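Local coordinates for protein putative LacI-family transcriptional regulator (Bacteroides fragilis, PDB 3GBV) that is a putative LacI-family transcriptional regulator whose periplasmic-binding-protein-like domain probably senses a small effector and tunes the DNA binding of the full-length regulator, at residues A[128-133]-A[246-251]. Numbering follows the deposited sequence.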
ATOM      1  N   LEU A 128      -2.604  15.586  -4.655  1.00 26.39           N
ATOM      2  CA  LEU A 128      -2.020  16.916  -4.571  1.00 26.17           C
ATOM      3  C   LEU A 128      -3.098  17.969  -4.314  1.00 26.78           C
ATOM      4  O   LEU A 128      -2.896  18.913  -3.542  1.00 24.80           O
ATOM      5  CB  LEU A 128      -1.279  17.274  -5.856  1.00 24.73           C
ATOM      6  CG  LEU A 128      -0.617  18.655  -5.807  1.00 25.70           C
ATOM      7  CD1 LEU A 128       0.626  18.574  -4.936  1.00 24.15           C
ATOM      8  CD2 LEU A 128      -0.255  19.121  -7.206  1.00 26.24           C
HETATM    9  N   MSE A 129      -4.243  17.801  -4.963  1.00 26.38           N
HETATM   10  CA  MSE A 129      -5.346  18.746  -4.818  1.00 28.86           C
HETATM   11  C   MSE A 129      -6.041  18.683  -3.462  1.00 30.18           C
HETATM   12  O   MSE A 129      -6.767  19.603  -3.094  1.00 30.53           O
HETATM   13  CB  MSE A 129      -6.359  18.535  -5.943  1.00 29.08           C
HETATM   14  CG  MSE A 129      -5.796  18.927  -7.286  1.00 27.79           C
HETATM   15 SE   MSE A 129      -5.199  20.821  -7.179  1.00 51.46          SE
HETATM   16  CE  MSE A 129      -3.288  20.747  -7.067  1.00 20.35           C
ATOM     17  N   LEU A 130      -5.838  17.583  -2.743  1.00 32.61           N
ATOM     18  CA  LEU A 130      -6.406  17.403  -1.405  1.00 35.02           C
ATOM     19  C   LEU A 130      -5.571  18.315  -0.503  1.00 36.14           C
ATOM     20  O   LEU A 130      -6.040  18.836   0.508  1.00 35.39           O
ATOM     21  CB  LEU A 130      -6.236  15.948  -0.938  1.00 35.07           C
ATOM     22  CG  LEU A 130      -6.555  15.675   0.546  1.00 38.23           C
ATOM     23  CD1 LEU A 130      -8.065  15.703   0.749  1.00 38.79           C
ATOM     24  CD2 LEU A 130      -5.990  14.317   0.983  1.00 37.23           C
ATOM     25  N   LEU A 131      -4.317  18.480  -0.912  1.00 36.96           N
ATOM     26  CA  LEU A 131      -3.313  19.286  -0.232  1.00 38.37           C
ATOM     27  C   LEU A 131      -3.412  20.766  -0.619  1.00 40.74           C
ATOM     28  O   LEU A 131      -3.311  21.650   0.233  1.00 39.98           O
ATOM     29  CB  LEU A 131      -1.933  18.764  -0.630  1.00 37.31           C
ATOM     30  CG  LEU A 131      -0.840  18.432   0.373  1.00 36.81           C
ATOM     31  CD1 LEU A 131      -1.314  17.396   1.361  1.00 35.19           C
ATOM     32  CD2 LEU A 131       0.358  17.914  -0.392  1.00 35.81           C
ATOM     33  N   ALA A 132      -3.608  21.024  -1.912  1.00 42.95           N
ATOM     34  CA  ALA A 132      -3.675  22.387  -2.438  1.00 45.06           C
ATOM     35  C   ALA A 132      -5.076  22.872  -2.766  1.00 47.49           C
ATOM     36  O   ALA A 132      -5.256  23.686  -3.675  1.00 48.50           O
ATOM     37  CB  ALA A 132      -2.807  22.493  -3.672  1.00 43.87           C
ATOM     38  N   VAL A 133      -6.056  22.392  -2.013  1.00 49.60           N
ATOM     39  CA  VAL A 133      -7.451  22.752  -2.221  1.00 53.43           C
ATOM     40  C   VAL A 133      -7.660  24.124  -2.860  1.00 54.98           C
ATOM     41  O   VAL A 133      -8.057  24.222  -4.026  1.00 56.02           O
ATOM     42  CB  VAL A 133      -8.229  22.725  -0.898  1.00 54.30           C
ATOM     43  CG1 VAL A 133      -9.666  22.280  -1.158  1.00 54.61           C
ATOM     44  CG2 VAL A 133      -7.534  21.805   0.100  1.00 55.14           C
ATOM     45  N   VAL A 246       8.230  16.647   2.382  1.00 26.19           N
ATOM     46  CA  VAL A 246       7.433  15.835   1.471  1.00 26.05           C
ATOM     47  C   VAL A 246       6.191  15.384   2.256  1.00 26.11           C
ATOM     48  O   VAL A 246       6.306  14.931   3.397  1.00 26.44           O
ATOM     49  CB  VAL A 246       8.225  14.601   0.988  1.00 25.92           C
ATOM     50  CG1 VAL A 246       7.306  13.634   0.249  1.00 22.20           C
ATOM     51  CG2 VAL A 246       9.362  15.039   0.083  1.00 21.92           C
ATOM     52  N   SER A 247       5.014  15.529   1.649  1.00 25.17           N
ATOM     53  CA  SER A 247       3.748  15.155   2.290  1.00 28.24           C
ATOM     54  C   SER A 247       3.309  13.737   1.957  1.00 26.84           C
ATOM     55  O   SER A 247       2.779  13.027   2.806  1.00 25.25           O
ATOM     56  CB  SER A 247       2.629  16.117   1.879  1.00 28.75           C
ATOM     57  OG  SER A 247       2.953  17.450   2.216  1.00 35.46           O
ATOM     58  N   PHE A 248       3.515  13.341   0.710  1.00 24.89           N
ATOM     59  CA  PHE A 248       3.151  12.009   0.276  1.00 24.73           C
ATOM     60  C   PHE A 248       4.243  11.467  -0.640  1.00 24.04           C
ATOM     61  O   PHE A 248       4.919  12.223  -1.348  1.00 20.49           O
ATOM     62  CB  PHE A 248       1.836  12.016  -0.522  1.00 23.50           C
ATOM     63  CG  PHE A 248       0.638  12.523   0.243  1.00 24.92           C
ATOM     64  CD1 PHE A 248       0.234  11.917   1.429  1.00 23.01           C
ATOM     65  CD2 PHE A 248      -0.118  13.584  -0.256  1.00 22.12           C
ATOM     66  CE1 PHE A 248      -0.902  12.361   2.103  1.00 25.68           C
ATOM     67  CE2 PHE A 248      -1.258  14.034   0.417  1.00 25.71           C
ATOM     68  CZ  PHE A 248      -1.653  13.422   1.598  1.00 24.24           C
ATOM     69  N   LEU A 249       4.408  10.150  -0.601  1.00 22.19           N
ATOM     70  CA  LEU A 249       5.334   9.454  -1.478  1.00 23.16           C
ATOM     71  C   LEU A 249       4.502   8.330  -2.094  1.00 22.44           C
ATOM     72  O   LEU A 249       3.714   7.676  -1.406  1.00 20.71           O
ATOM     73  CB  LEU A 249       6.527   8.865  -0.712  1.00 21.86           C
ATOM     74  CG  LEU A 249       7.585   9.852  -0.199  1.00 23.57           C
ATOM     75  CD1 LEU A 249       8.639   9.105   0.619  1.00 22.07           C
ATOM     76  CD2 LEU A 249       8.228  10.579  -1.378  1.00 21.11           C
ATOM     77  N   ILE A 250       4.657   8.129  -3.395  1.00 21.47           N
ATOM     78  CA  ILE A 250       3.939   7.074  -4.085  1.00 22.23           C
ATOM     79  C   ILE A 250       4.941   5.976  -4.382  1.00 22.39           C
ATOM     80  O   ILE A 250       5.984   6.226  -4.979  1.00 22.76           O
ATOM     81  CB  ILE A 250       3.315   7.596  -5.384  1.00 22.67           C
ATOM     82  CG1 ILE A 250       2.254   8.659  -5.034  1.00 22.22           C
ATOM     83  CG2 ILE A 250       2.734   6.437  -6.184  1.00 19.73           C
ATOM     84  CD1 ILE A 250       1.715   9.447  -6.225  1.00 23.18           C
ATOM     85  N   ALA A 251       4.639   4.762  -3.936  1.00 22.47           N
ATOM     86  CA  ALA A 251       5.537   3.634  -4.146  1.00 21.56           C
ATOM     87  C   ALA A 251       4.998   2.685  -5.206  1.00 22.44           C
ATOM     88  O   ALA A 251       3.803   2.681  -5.501  1.00 19.53           O
ATOM     89  CB  ALA A 251       5.750   2.894  -2.836  1.00 20.24           C
TER
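Leu131 reaches from the last turn of helix 117-131 to Ser247 and Phe248 of the strand 246-251. Its bond from CA to CB is directed toward the strand, and CB lies 4.9 Å from Phe248 CE2. CG comes next and is closer, 4.4 Å from Phe248 CE2. There the chain forks. CD1 packs obliquely on the Phe248 ring, with CE2 at 3.5 Å, and CZ is the next ring atom along. CD2 takes the other partner and lies 3.7 Å from Ser247 CB, with OG of the same serine equally near. Leu131 CD2 and Ser247 OG meet by van der Waals contact, and no hydrogen bond crosses between the segments. An off-staggered chi1 of -130° directs the Leu131 fork toward both partners.

Phe248 meets the helix with the far end of its ring. With chi1 -61° the ring extends toward the helix, and the side chains of Leu131 and Phe248 run antiparallel, alongside one another. Ser247 CB stands over the border of one ring face, 4.3 Å from the plane. Leu130 adds a looser contact: its CD2 is 4.5 Å from Phe248 CZ, again oblique to the ring.

Ala132 N gives a hydrogen bond to Leu128 O (2.8 Å), closing the turn that carries Leu131. The chain turns a corner at Ser247, which pairs with Leu228; beyond it Phe248 and Ile250 are hydrogen-bonded to Gly230 of strand 227-231. Leu131 also touches Ser227 there. Leu130 packs on Leu131 of the second subunit, and Phe248 packs on Leu130 of the second subunit. This small apolar cluster therefore extends across the dimer interface. The arrangement is helix-on-sheet packing in one lobe of the two-lobed periplasmic-binding-protein fold used by LacI-family regulators.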